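Local coordinates for odorant binding protein ASP5 (Apis mellifera, PDB 3R72) that probably binds and carries odorant molecules in the honeybee antenna, as a small helical protein of the PBP/GOBP family, at residues Q7-K10 and L11-M15; R56-N60 and G61-F65; V69-L72 and E73-P77. One frame throughout, in Å; residues are numbered along the deposited sequence.

Contact 1 (Q7-K10 and L11-M15); sequences QVEK and LAKNM. With NBB (N-butyl-benzenesulfonamide), chain C.
One turn of helix 5-23 joins Glu9 to Lys13 on its solvent side, while Val8, Leu11, Ala12 and Met15 line the ligand pocket beneath. The outer pair is a salt bridge, with Lys13 NZ 2.8 Å from Glu9 OE2. The two side chains run side by side and point the same way. Glu9 sends CG opposite its backbone N (chi1 -174°), whereas in Lys13 CG lies beside N (chi1 -77°) and the extended chain is carried back toward the preceding turn. The ammonium group arrives above the carboxylate, 38° out of its plane.

Beside this pair, Asn14 reaches back to the carbonyl of Lys10. That oxygen already takes the helical bond from Asn14 N, and Asn14 ND2 adds a weak, bent bond to Lys10 O at 3.1 Å. The amide also lies against the start of the lysine chain, with Asn14 ND2 3.6 Å from Lys10 CG.

On the inner side, the ring of n-butyl-benzenesulfonamide is met along its flank and at its end. At the flank, Val8 CG1 comes to 3.5 Å from ligand C2, and Ala12 CB, one turn on, stands 3.7 Å from that same C2. At the end remote from the sulfur, Leu11 CD2 approaches ligand C1 at 3.7 Å, and Met15 brings its terminal CE to 3.8 Å from C1. The carbonyl of Val8 also borders the ring, but its oxygen is engaged by the helical bond from Ala12 N at 2.9 Å. Phe120 and Pro122 of the C-terminal tail pack on Ala12, while Ile51, Leu54 and Leu55 meet Met15. The result is an amphipathic helix, polar and charged outside, apolar within, forming one wall of the hydrophobic binding cavity of an insect odorant-binding protein.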
ATOM      1  N   GLN A   7       2.953 -16.349  -4.601  1.00  9.23           N
ATOM      2  CA  GLN A   7       3.930 -15.441  -5.182  1.00  8.75           C
ATOM      3  C   GLN A   7       3.712 -14.001  -4.691  1.00  8.04           C
ATOM      4  O   GLN A   7       4.688 -13.295  -4.407  1.00  8.49           O
ATOM      5  CB  GLN A   7       3.901 -15.522  -6.708  1.00  8.78           C
ATOM      6  CG  GLN A   7       4.455 -16.822  -7.226  1.00  8.88           C
ATOM      7  CD  GLN A   7       5.910 -17.017  -6.893  1.00  8.98           C
ATOM      8  OE1 GLN A   7       6.721 -16.110  -7.066  1.00  9.63           O
ATOM      9  NE2 GLN A   7       6.254 -18.205  -6.421  1.00 11.18           N
ATOM     10  N   VAL A   8       2.458 -13.571  -4.563  1.00  8.15           N
ATOM     11  CA  VAL A   8       2.172 -12.257  -4.008  1.00  8.70           C
ATOM     12  C   VAL A   8       2.720 -12.161  -2.581  1.00  8.81           C
ATOM     13  O   VAL A   8       3.386 -11.207  -2.224  1.00  8.65           O
ATOM     14  CB  VAL A   8       0.663 -11.947  -4.041  1.00  9.36           C
ATOM     15  CG1 VAL A   8       0.371 -10.637  -3.330  1.00 11.37           C
ATOM     16  CG2 VAL A   8       0.172 -11.895  -5.472  1.00 10.83           C
ATOM     17  N   GLU A   9       2.485 -13.187  -1.781  1.00  9.31           N
ATOM     18  CA  GLU A   9       2.969 -13.204  -0.403  1.00 11.00           C
ATOM     19  C   GLU A   9       4.503 -13.162  -0.332  1.00 10.17           C
ATOM     20  O   GLU A   9       5.058 -12.426   0.492  1.00  9.76           O
ATOM     21  CB  GLU A   9       2.432 -14.445   0.309  1.00 12.68           C
ATOM     22  CG  GLU A   9       2.722 -14.523   1.785  1.00 17.91           C
ATOM     23  CD  GLU A   9       2.123 -15.771   2.411  1.00 23.72           C
ATOM     24  OE1 GLU A   9       0.902 -16.013   2.235  1.00 28.06           O
ATOM     25  OE2 GLU A   9       2.877 -16.515   3.065  1.00 27.65           O
ATOM     26  N   LYS A  10       5.183 -13.929  -1.194  1.00 10.09           N
ATOM     27  CA  LYS A  10       6.649 -13.969  -1.186  1.00 10.22           C
ATOM     28  C   LYS A  10       7.207 -12.588  -1.490  1.00  9.19           C
ATOM     29  O   LYS A  10       8.074 -12.081  -0.779  1.00  9.56           O
ATOM     30  CB  LYS A  10       7.204 -15.014  -2.168  1.00 11.11           C
ATOM     31  CG  LYS A  10       8.747 -15.075  -2.154  1.00 13.66           C
ATOM     32  CD  LYS A  10       9.375 -16.145  -3.035  1.00 16.12           C
ATOM     33  CE  LYS A  10       9.363 -15.757  -4.504  1.00 15.39           C
ATOM     34  NZ  LYS A  10      10.247 -16.668  -5.345  1.00 12.75           N
ATOM     35  N   LEU A  11       6.711 -11.976  -2.553  1.00  8.55           N
ATOM     36  CA  LEU A  11       7.221 -10.678  -2.938  1.00  8.59           C
ATOM     37  C   LEU A  11       6.918  -9.630  -1.871  1.00  7.94           C
ATOM     38  O   LEU A  11       7.770  -8.813  -1.550  1.00  8.76           O
ATOM     39  CB  LEU A  11       6.673 -10.271  -4.300  1.00  9.72           C
ATOM     40  CG  LEU A  11       7.144  -8.909  -4.824  1.00 11.61           C
ATOM     41  CD1 LEU A  11       8.668  -8.775  -4.794  1.00 13.34           C
ATOM     42  CD2 LEU A  11       6.637  -8.679  -6.229  1.00 14.14           C
ATOM     43  N   ALA A  12       5.715  -9.668  -1.307  1.00  7.83           N
ATOM     44  CA  ALA A  12       5.347  -8.727  -0.258  1.00  7.85           C
ATOM     45  C   ALA A  12       6.285  -8.870   0.932  1.00  8.05           C
ATOM     46  O   ALA A  12       6.730  -7.868   1.485  1.00  8.46           O
ATOM     47  CB  ALA A  12       3.913  -8.930   0.173  1.00  8.61           C
ATOM     48  N   LYS A  13       6.584 -10.100   1.338  1.00  8.14           N
ATOM     49  CA  LYS A  13       7.439 -10.339   2.505  1.00  8.91           C
ATOM     50  C   LYS A  13       8.850  -9.833   2.249  1.00  8.90           C
ATOM     51  O   LYS A  13       9.497  -9.291   3.148  1.00  9.94           O
ATOM     52  CB  LYS A  13       7.446 -11.820   2.916  1.00  9.79           C
ATOM     53  CG  LYS A  13       6.189 -12.217   3.649  1.00 12.41           C
ATOM     54  CD  LYS A  13       6.148 -13.681   4.029  1.00 15.63           C
ATOM     55  CE  LYS A  13       4.821 -14.003   4.721  1.00 19.47           C
ATOM     56  NZ  LYS A  13       4.605 -15.459   4.926  1.00 23.65           N
ATOM     57  N   ASN A  14       9.340 -10.004   1.019  1.00  8.99           N
ATOM     58  CA  ASN A  14      10.679  -9.544   0.699  1.00 10.01           C
ATOM     59  C   ASN A  14      10.789  -8.032   0.590  1.00  9.70           C
ATOM     60  O   ASN A  14      11.774  -7.448   1.018  1.00 10.27           O
ATOM     61  CB  ASN A  14      11.219 -10.286  -0.515  1.00 11.20           C
ATOM     62  CG  ASN A  14      11.687 -11.669  -0.139  1.00 12.96           C
ATOM     63  OD1 ASN A  14      12.554 -11.817   0.704  1.00 19.36           O
ATOM     64  ND2 ASN A  14      11.096 -12.678  -0.721  1.00 14.38           N
ATOM     65  N   MET A  15       9.764  -7.382   0.062  1.00  8.86           N
ATOM     66  CA  MET A  15       9.705  -5.917   0.076  1.00  9.22           C
ATOM     67  C   MET A  15       9.636  -5.383   1.504  1.00  8.92           C
ATOM     68  O   MET A  15      10.329  -4.426   1.862  1.00  9.80           O
ATOM     69  CB  MET A  15       8.503  -5.432  -0.718  1.00  9.17           C
ATOM     70  CG  MET A  15       8.650  -5.684  -2.205  1.00  9.81           C
ATOM     71  SD  MET A  15       7.379  -4.902  -3.199  1.00 12.39           S
ATOM     72  CE  MET A  15       5.955  -5.687  -2.547  1.00 13.54           C
TER
HETATM   73  O1S NBB C 124      -0.101  -5.080  -2.095  0.70 15.25           O
HETATM   74  S   NBB C 124      -0.047  -5.384  -3.497  0.70 13.52           S
HETATM   75  O2S NBB C 124      -0.031  -4.224  -4.342  0.70 14.83           O
HETATM   76  N10 NBB C 124      -1.350  -6.236  -3.858  0.70 12.58           N
HETATM   77  C11 NBB C 124      -1.642  -7.469  -3.149  0.70 13.47           C
HETATM   78  C12 NBB C 124      -3.127  -7.801  -3.198  0.70 14.77           C
HETATM   79  C13 NBB C 124      -3.403  -9.239  -2.783  0.70 16.42           C
HETATM   80  C14 NBB C 124      -3.166  -9.452  -1.308  0.70 17.42           C
HETATM   81  C4  NBB C 124       1.258  -6.289  -3.842  0.70 11.87           C
HETATM   82  C5  NBB C 124       1.970  -6.128  -5.040  0.70 11.53           C
HETATM   83  C6  NBB C 124       3.087  -6.910  -5.345  0.70 12.45           C
HETATM   84  C1  NBB C 124       3.492  -7.892  -4.453  0.70 12.78           C
HETATM   85  C2  NBB C 124       2.797  -8.069  -3.269  0.70 12.71           C
HETATM   86  C3  NBB C 124       1.692  -7.276  -2.963  0.70 12.82           C

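Contact 2 (R56-N60 and G61-F65); sequences RTFKN and GNFDF. With NBB (N-butyl-benzenesulfonamide), chain B.
Phe58 lies over the returning strand of a short beta hairpin, its ring laid along the backbone of Gly61 and Asn62. Phe58 CB starts 4.1 Å from Asn62 O. With CG anti to the backbone N (chi1 -171°), the ring is carried across the strand: Phe58 CG comes to 3.6 Å from Asn62 O, and Phe58 CD1 to 3.4 Å, so this oxygen sits over one face, offset toward the rim. Phe58 CD1 also points at the face of the Phe63 ring, 3.8 Å from Phe63 CD1, in a T-shaped stack with planes at 79°. Phe58 CE2 is 3.7 Å from Gly61 CA, and Phe58 CZ ends 3.3 Å from Gly61 C. The chain reverses beside this ring in a type I' turn from Lys59 to Asn62. Lys59 N donates to Asn62 O at 2.9 Å, so the oxygen facing the ring is already bonded. Asp64 OD1 caps Met67 N at the start of helix 65-75. Thr57 OG1 lies 2.9 Å from O1S of one n-butyl-benzenesulfonamide, with Met52 O another possible acceptor for its single proton. The chemistry implies a division of labour: peptide groups bond within the hairpin, while the two aromatic rings gather on one face, toward helices 42-54 and 100-114.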
ATOM      1  N   ARG A  56       6.532   0.867  -7.660  1.00  7.29           N
ATOM      2  CA  ARG A  56       6.418   1.869  -8.710  1.00  8.59           C
ATOM      3  C   ARG A  56       5.031   2.548  -8.691  1.00  7.47           C
ATOM      4  O   ARG A  56       4.628   3.170  -9.677  1.00  8.02           O
ATOM      5  CB  ARG A  56       6.733   1.265 -10.096  1.00  9.93           C
ATOM      6  CG  ARG A  56       7.928   0.308 -10.178  1.00 12.99           C
ATOM      7  CD  ARG A  56       9.213   1.089 -10.105  1.00 14.25           C
ATOM      8  NE  ARG A  56       9.340   2.094 -11.167  1.00 14.16           N
ATOM      9  CZ  ARG A  56      10.250   3.068 -11.168  1.00 13.48           C
ATOM     10  NH1 ARG A  56      11.111   3.163 -10.174  1.00 12.65           N
ATOM     11  NH2 ARG A  56      10.285   3.947 -12.164  1.00 13.82           N
ATOM     12  N   THR A  57       4.331   2.455  -7.562  1.00  7.25           N
ATOM     13  CA  THR A  57       3.025   3.075  -7.417  1.00  6.92           C
ATOM     14  C   THR A  57       3.112   4.503  -6.869  1.00  6.71           C
ATOM     15  O   THR A  57       2.111   5.212  -6.843  1.00  6.71           O
ATOM     16  CB  THR A  57       2.130   2.192  -6.554  1.00  6.55           C
ATOM     17  OG1 THR A  57       2.778   1.937  -5.311  1.00  6.25           O
ATOM     18  CG2 THR A  57       1.819   0.888  -7.255  1.00  7.26           C
ATOM     19  N   PHE A  58       4.310   4.915  -6.451  1.00  7.56           N
ATOM     20  CA  PHE A  58       4.592   6.294  -6.090  1.00  7.57           C
ATOM     21  C   PHE A  58       5.972   6.593  -6.657  1.00  7.82           C
ATOM     22  O   PHE A  58       6.882   5.775  -6.527  1.00  8.20           O
ATOM     23  CB  PHE A  58       4.568   6.471  -4.574  1.00  7.26           C
ATOM     24  CG  PHE A  58       4.631   7.907  -4.119  1.00  7.63           C
ATOM     25  CD1 PHE A  58       3.489   8.658  -3.991  1.00  7.29           C
ATOM     26  CD2 PHE A  58       5.843   8.502  -3.824  1.00  8.45           C
ATOM     27  CE1 PHE A  58       3.531   9.967  -3.535  1.00  8.37           C
ATOM     28  CE2 PHE A  58       5.904   9.819  -3.376  1.00  9.45           C
ATOM     29  CZ  PHE A  58       4.745  10.554  -3.237  1.00  9.42           C
ATOM     30  N   LYS A  59       6.121   7.752  -7.282  1.00  9.27           N
ATOM     31  CA  LYS A  59       7.353   8.107  -7.962  1.00 10.99           C
ATOM     32  C   LYS A  59       7.414   9.618  -8.115  1.00 10.53           C
ATOM     33  O   LYS A  59       6.407  10.233  -8.471  1.00 10.10           O
ATOM     34  CB  LYS A  59       7.362   7.431  -9.344  1.00 13.58           C
ATOM     35  CG  LYS A  59       8.552   7.745 -10.214  1.00 17.58           C
ATOM     36  CD  LYS A  59       8.535   6.913 -11.494  1.00 22.21           C
ATOM     37  CE  LYS A  59       7.468   7.363 -12.486  1.00 24.82           C
ATOM     38  NZ  LYS A  59       7.607   6.660 -13.804  1.00 26.27           N
ATOM     39  N   ASN A  60       8.581  10.216  -7.874  1.00 11.21           N
ATOM     40  CA  ASN A  60       8.763  11.654  -8.049  1.00 11.58           C
ATOM     41  C   ASN A  60       7.711  12.505  -7.362  1.00 12.14           C
ATOM     42  O   ASN A  60       7.206  13.470  -7.927  1.00 13.39           O
ATOM     43  CB  ASN A  60       8.819  12.017  -9.532  1.00 12.43           C
ATOM     44  CG  ASN A  60      10.028  11.453 -10.208  1.00 13.97           C
ATOM     45  OD1 ASN A  60      11.103  11.351  -9.609  1.00 16.30           O
ATOM     46  ND2 ASN A  60       9.884  11.111 -11.482  1.00 15.23           N
ATOM     47  N   GLY A  61       7.368  12.127  -6.143  1.00 12.33           N
ATOM     48  CA  GLY A  61       6.470  12.929  -5.350  1.00 12.84           C
ATOM     49  C   GLY A  61       5.000  12.794  -5.682  1.00 12.54           C
ATOM     50  O   GLY A  61       4.181  13.496  -5.102  1.00 13.25           O
ATOM     51  N   ASN A  62       4.646  11.866  -6.569  1.00 11.31           N
ATOM     52  CA  ASN A  62       3.238  11.657  -6.911  1.00 12.01           C
ATOM     53  C   ASN A  62       2.885  10.186  -7.035  1.00  9.44           C
ATOM     54  O   ASN A  62       3.716   9.341  -7.346  1.00  9.58           O
ATOM     55  CB  ASN A  62       2.889  12.376  -8.219  1.00 13.57           C
ATOM     56  CG  ASN A  62       2.651  13.864  -8.023  1.00 17.32           C
ATOM     57  OD1 ASN A  62       1.716  14.268  -7.330  1.00 20.95           O
ATOM     58  ND2 ASN A  62       3.494  14.680  -8.629  1.00 20.92           N
ATOM     59  N   PHE A  63       1.611   9.901  -6.831  1.00  8.50           N
ATOM     60  CA  PHE A  63       1.086   8.576  -7.113  1.00  8.24           C
ATOM     61  C   PHE A  63       1.135   8.305  -8.598  1.00  7.80           C
ATOM     62  O   PHE A  63       0.980   9.224  -9.401  1.00 10.20           O
ATOM     63  CB  PHE A  63      -0.357   8.476  -6.604  1.00  7.79           C
ATOM     64  CG  PHE A  63      -0.457   8.656  -5.132  1.00  6.99           C
ATOM     65  CD1 PHE A  63      -0.141   7.618  -4.272  1.00  7.39           C
ATOM     66  CD2 PHE A  63      -0.734   9.888  -4.594  1.00  8.00           C
ATOM     67  CE1 PHE A  63      -0.149   7.791  -2.912  1.00  7.25           C
ATOM     68  CE2 PHE A  63      -0.741  10.066  -3.219  1.00  8.21           C
ATOM     69  CZ  PHE A  63      -0.452   9.027  -2.384  1.00  7.62           C
ATOM     70  N   ASP A  64       1.345   7.045  -8.948  1.00  7.31           N
ATOM     71  CA  ASP A  64       1.216   6.603 -10.319  1.00  7.14           C
ATOM     72  C   ASP A  64      -0.015   5.712 -10.360  1.00  6.92           C
ATOM     73  O   ASP A  64       0.059   4.516 -10.075  1.00  6.83           O
ATOM     74  CB  ASP A  64       2.480   5.871 -10.796  1.00  8.16           C
ATOM     75  CG  ASP A  64       2.400   5.490 -12.250  1.00  9.12           C
ATOM     76  OD1 ASP A  64       1.264   5.332 -12.740  1.00  9.25           O
ATOM     77  OD2 ASP A  64       3.448   5.325 -12.906  1.00 11.68           O
ATOM     78  N   PHE A  65      -1.158   6.317 -10.658  1.00  7.44           N
ATOM     79  CA  PHE A  65      -2.406   5.571 -10.605  1.00  7.27           C
ATOM     80  C   PHE A  65      -2.512   4.533 -11.710  1.00  7.48           C
ATOM     81  O   PHE A  65      -3.132   3.499 -11.490  1.00  8.30           O
ATOM     82  CB  PHE A  65      -3.638   6.481 -10.554  1.00  7.54           C
ATOM     83  CG  PHE A  65      -3.723   7.293  -9.298  1.00  7.80           C
ATOM     84  CD1 PHE A  65      -3.922   6.685  -8.068  1.00  8.63           C
ATOM     85  CD2 PHE A  65      -3.573   8.669  -9.330  1.00  9.73           C
ATOM     86  CE1 PHE A  65      -3.960   7.453  -6.907  1.00  9.39           C
ATOM     87  CE2 PHE A  65      -3.625   9.421  -8.167  1.00 10.44           C
ATOM     88  CZ  PHE A  65      -3.809   8.814  -6.977  1.00 10.63           C
TER
HETATM   89  O1S NBB B   1       0.699   0.694  -3.748  0.70  9.11           O
HETATM   90  S   NBB B   1       0.306  -0.544  -3.183  0.70  9.23           S
HETATM   91  O2S NBB B   1       1.333  -1.261  -2.479  0.70 11.35           O
HETATM   92  N10 NBB B   1      -0.221  -1.453  -4.390  0.70  9.86           N
HETATM   93  C11 NBB B   1      -1.265  -0.972  -5.271  1.00 11.94           C
HETATM   94  C12 NBB B   1      -2.193  -2.088  -5.712  1.00 13.40           C
HETATM   95  C13 NBB B   1      -3.077  -2.637  -4.591  1.00 14.28           C
HETATM   96  C14 NBB B   1      -4.145  -1.636  -4.206  1.00 16.31           C
HETATM   97  C4  NBB B   1      -0.956  -0.286  -2.169  0.70  8.06           C
HETATM   98  C5  NBB B   1      -1.482  -1.371  -1.464  0.70  9.06           C
HETATM   99  C6  NBB B   1      -2.567  -1.205  -0.590  0.70  8.97           C
HETATM  100  C1  NBB B   1      -3.145   0.039  -0.397  0.70  9.15           C
HETATM  101  C2  NBB B   1      -2.629   1.124  -1.066  0.70  8.35           C
HETATM  102  C3  NBB B   1      -1.555   0.972  -1.942  0.70  8.96           C
HETATM  103  O   HOH W   1       5.787   4.795 -11.556  1.00 17.28           O
HETATM  104  O   HOH W   2       5.517   3.560 -12.195  1.00 22.87           O
HETATM  105  O   HOH W   3       4.503   7.469 -14.532  1.00 25.02           O
HETATM  106  O   HOH W   4       5.635  13.794 -10.265  1.00 33.67           O

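Contact 3 (V69-L72 and E73-P77); sequences VKQL and EITMP. With NBB (N-butyl-benzenesulfonamide), chain C.
Thr75 and Gln71 meet in the last turn of helix 65-75, where hydroxyl, backbone and apolar contacts combine. Among the hydrogen bonds, Thr75 OG1 donates to Gln71 O at 2.7 Å, coming in 40° above the plane of that carbonyl. The chi1 of Thr75, 65°, places the hydroxyl between the backbone N and the carbonyl carbon, folded back over the helix. Thr75 N reaches Gln71 O only at a weak angle, as does Ile74 N, which donates mainly to Lys70 O; the hydroxyl supplies a third, shorter donor to this oxygen. Regular bonds flank it: Glu73 N to Val69 O at 3.0 Å, and Met76 N to Leu72 O at 2.9 Å, although Met76 has already left helical geometry.

The apolar contact follows the same spacing: Met76 folds its thioether back so that SD lies 4.0 Å from Leu72 CB. In van der Waals contact of a methyl with a carboxylate, Val69 CG1 rests 3.6 Å from Glu73 OE2, and that oxygen forms a salt bridge with Lys85 NZ.

Ligand contacts centre on Thr75. Its OG1 stands 2.9 Å from N10 of n-butyl-benzenesulfonamide, and its CG2 lies 3.5 Å from ring atom C5, so hydroxyl and methyl of one threonine touch the sulfonamide nitrogen and the ring of the same ligand. A second molecule of the same ligand touches Gln71 and Leu72.

Around this helix end, Leu72 packs on Val81, Lys85 and Val88 of helix 81-91, which also receives Val69 through Lys85. On another side, Gln71 NE2 bonds to Leu55 O in the loop after helix 42-54, and Met3 of the N-terminal segment pairs by backbone bonds with Ile74 and touches Thr75.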
ATOM      1  N   VAL A  69      -3.282   0.573 -10.711  1.00  7.45           N
ATOM      2  CA  VAL A  69      -4.251  -0.312 -11.359  1.00  8.72           C
ATOM      3  C   VAL A  69      -3.569  -1.553 -11.956  1.00  8.46           C
ATOM      4  O   VAL A  69      -4.058  -2.666 -11.794  1.00  9.25           O
ATOM      5  CB  VAL A  69      -5.112   0.457 -12.395  1.00  9.29           C
ATOM      6  CG1 VAL A  69      -5.973  -0.495 -13.209  1.00 11.68           C
ATOM      7  CG2 VAL A  69      -5.973   1.503 -11.671  1.00  9.76           C
ATOM      8  N   LYS A  70      -2.428  -1.381 -12.608  1.00  8.59           N
ATOM      9  CA  LYS A  70      -1.694  -2.527 -13.128  1.00  9.44           C
ATOM     10  C   LYS A  70      -1.289  -3.488 -12.023  1.00  8.79           C
ATOM     11  O   LYS A  70      -1.405  -4.704 -12.196  1.00  9.68           O
ATOM     12  CB  LYS A  70      -0.461  -2.076 -13.906  1.00 10.28           C
ATOM     13  CG  LYS A  70      -0.773  -1.597 -15.321  1.00 15.39           C
ATOM     14  CD  LYS A  70       0.469  -1.593 -16.226  1.00 21.87           C
ATOM     15  CE  LYS A  70       1.097  -0.219 -16.411  1.00 26.15           C
ATOM     16  NZ  LYS A  70       1.238   0.591 -15.192  1.00 28.06           N
ATOM     17  N   GLN A  71      -0.820  -2.969 -10.891  1.00  8.25           N
ATOM     18  CA  GLN A  71      -0.406  -3.830  -9.786  1.00  8.45           C
ATOM     19  C   GLN A  71      -1.581  -4.598  -9.219  1.00  8.87           C
ATOM     20  O   GLN A  71      -1.459  -5.789  -8.923  1.00  9.26           O
ATOM     21  CB  GLN A  71       0.303  -3.037  -8.692  1.00  8.62           C
ATOM     22  CG  GLN A  71       1.691  -2.555  -9.092  1.00  9.52           C
ATOM     23  CD  GLN A  71       2.747  -3.663  -9.123  1.00  9.46           C
ATOM     24  OE1 GLN A  71       2.462  -4.828  -8.903  1.00 11.50           O
ATOM     25  NE2 GLN A  71       3.996  -3.270  -9.303  1.00 12.02           N
ATOM     26  N   LEU A  72      -2.730  -3.951  -9.052  1.00  8.55           N
ATOM     27  CA  LEU A  72      -3.873  -4.672  -8.517  1.00  9.80           C
ATOM     28  C   LEU A  72      -4.333  -5.754  -9.515  1.00 10.23           C
ATOM     29  O   LEU A  72      -4.707  -6.848  -9.099  1.00 11.02           O
ATOM     30  CB  LEU A  72      -4.963  -3.732  -8.031  1.00 11.45           C
ATOM     31  CG  LEU A  72      -5.913  -3.068  -9.009  1.00 13.01           C
ATOM     32  CD1 LEU A  72      -7.017  -4.041  -9.449  1.00 13.69           C
ATOM     33  CD2 LEU A  72      -6.498  -1.796  -8.412  1.00 14.56           C
ATOM     34  N   GLU A  73      -4.237  -5.482 -10.814  1.00 10.62           N
ATOM     35  CA  GLU A  73      -4.592  -6.474 -11.831  1.00 11.58           C
ATOM     36  C   GLU A  73      -3.678  -7.698 -11.806  1.00 12.18           C
ATOM     37  O   GLU A  73      -4.134  -8.805 -12.064  1.00 14.17           O
ATOM     38  CB  GLU A  73      -4.593  -5.852 -13.232  1.00 11.71           C
ATOM     39  CG  GLU A  73      -5.751  -4.869 -13.435  1.00 12.52           C
ATOM     40  CD  GLU A  73      -5.641  -3.998 -14.690  1.00 14.52           C
ATOM     41  OE1 GLU A  73      -4.514  -3.807 -15.194  1.00 17.97           O
ATOM     42  OE2 GLU A  73      -6.679  -3.463 -15.151  1.00 18.22           O
ATOM     43  N   ILE A  74      -2.401  -7.498 -11.485  0.50 12.34           N
ATOM     44  CA  ILE A  74      -1.428  -8.594 -11.454  0.50 13.04           C
ATOM     45  C   ILE A  74      -1.343  -9.303 -10.102  0.50 12.55           C
ATOM     46  O   ILE A  74      -0.709 -10.358 -10.010  0.50 13.00           O
ATOM     47  CB  ILE A  74      -0.006  -8.106 -11.836  0.50 13.44           C
ATOM     48  CG1 ILE A  74       0.890  -9.293 -12.174  0.50 14.96           C
ATOM     49  CG2 ILE A  74       0.628  -7.323 -10.709  0.50 14.66           C
ATOM     50  CD1 ILE A  74       0.414 -10.056 -13.334  0.50 16.37           C
ATOM     51  N   THR A  75      -1.936  -8.732  -9.050  1.00 11.77           N
ATOM     52  CA  THR A  75      -1.818  -9.324  -7.712  1.00 11.71           C
ATOM     53  C   THR A  75      -3.099  -9.671  -6.965  1.00 12.41           C
ATOM     54  O   THR A  75      -3.038 -10.420  -5.997  1.00 13.58           O
ATOM     55  CB  THR A  75      -0.959  -8.438  -6.779  1.00 11.32           C
ATOM     56  OG1 THR A  75      -1.620  -7.187  -6.568  1.00 10.95           O
ATOM     57  CG2 THR A  75       0.444  -8.215  -7.344  1.00 12.50           C
ATOM     58  N   MET A  76      -4.243  -9.109  -7.346  1.00 13.24           N
ATOM     59  CA  MET A  76      -5.481  -9.432  -6.635  1.00 14.71           C
ATOM     60  C   MET A  76      -6.103 -10.695  -7.188  1.00 15.90           C
ATOM     61  O   MET A  76      -5.970 -10.976  -8.380  1.00 15.48           O
ATOM     62  CB  MET A  76      -6.491  -8.305  -6.750  1.00 14.51           C
ATOM     63  CG  MET A  76      -6.117  -7.073  -5.967  1.00 16.05           C
ATOM     64  SD  MET A  76      -7.483  -5.932  -5.790  1.00 18.47           S
ATOM     65  CE  MET A  76      -8.309  -6.590  -4.345  1.00 22.14           C
ATOM     66  N   PRO A  77      -6.799 -11.470  -6.327  1.00 17.59           N
ATOM     67  CA  PRO A  77      -7.617 -12.569  -6.827  1.00 18.59           C
ATOM     68  C   PRO A  77      -8.600 -12.020  -7.887  1.00 18.60           C
ATOM     69  O   PRO A  77      -9.122 -10.919  -7.706  1.00 17.25           O
ATOM     70  CB  PRO A  77      -8.369 -13.043  -5.575  1.00 18.82           C
ATOM     71  CG  PRO A  77      -7.584 -12.535  -4.417  1.00 19.49           C
ATOM     72  CD  PRO A  77      -6.917 -11.292  -4.868  1.00 18.34           C
TER
HETATM   73  O1S NBB C 124      -0.101  -5.080  -2.095  0.70 15.25           O
HETATM   74  S   NBB C 124      -0.047  -5.384  -3.497  0.70 13.52           S
HETATM   75  O2S NBB C 124      -0.031  -4.224  -4.342  0.70 14.83           O
HETATM   76  N10 NBB C 124      -1.350  -6.236  -3.858  0.70 12.58           N
HETATM   77  C11 NBB C 124      -1.642  -7.469  -3.149  0.70 13.47           C
HETATM   78  C12 NBB C 124      -3.127  -7.801  -3.198  0.70 14.77           C
HETATM   79  C13 NBB C 124      -3.403  -9.239  -2.783  0.70 16.42           C
HETATM   80  C14 NBB C 124      -3.166  -9.452  -1.308  0.70 17.42           C
HETATM   81  C4  NBB C 124       1.258  -6.289  -3.842  0.70 11.87           C
HETATM   82  C5  NBB C 124       1.970  -6.128  -5.040  0.70 11.53           C
HETATM   83  C6  NBB C 124       3.087  -6.910  -5.345  0.70 12.45           C
HETATM   84  C1  NBB C 124       3.492  -7.892  -4.453  0.70 12.78           C
HETATM   85  C2  NBB C 124       2.797  -8.069  -3.269  0.70 12.71           C
HETATM   86  C3  NBB C 124       1.692  -7.276  -2.963  0.70 12.82           C

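From the N terminus the three contacts come in series, with none nested or crossed. Contact 1 is a turn within the first helix and contact 3 the last turn of helix 65-75; neither closes a loop. The one reversal of the chain is the hairpin turn of contact 2, which follows helix 42-54 and leads into helix 65-75. In space, contacts 1 and 3 share one ligand molecule and touch directly, Val8 CG2 lying 3.6 Å from Thr75 O. Contact 2 joins contact 3 through Thr57 CG2 and Gln71 CG, 3.9 Å apart, but stays about 7 Å from contact 1 at their nearest atoms. Helix 65-75 thus touches both the N-terminal helix and the hairpin.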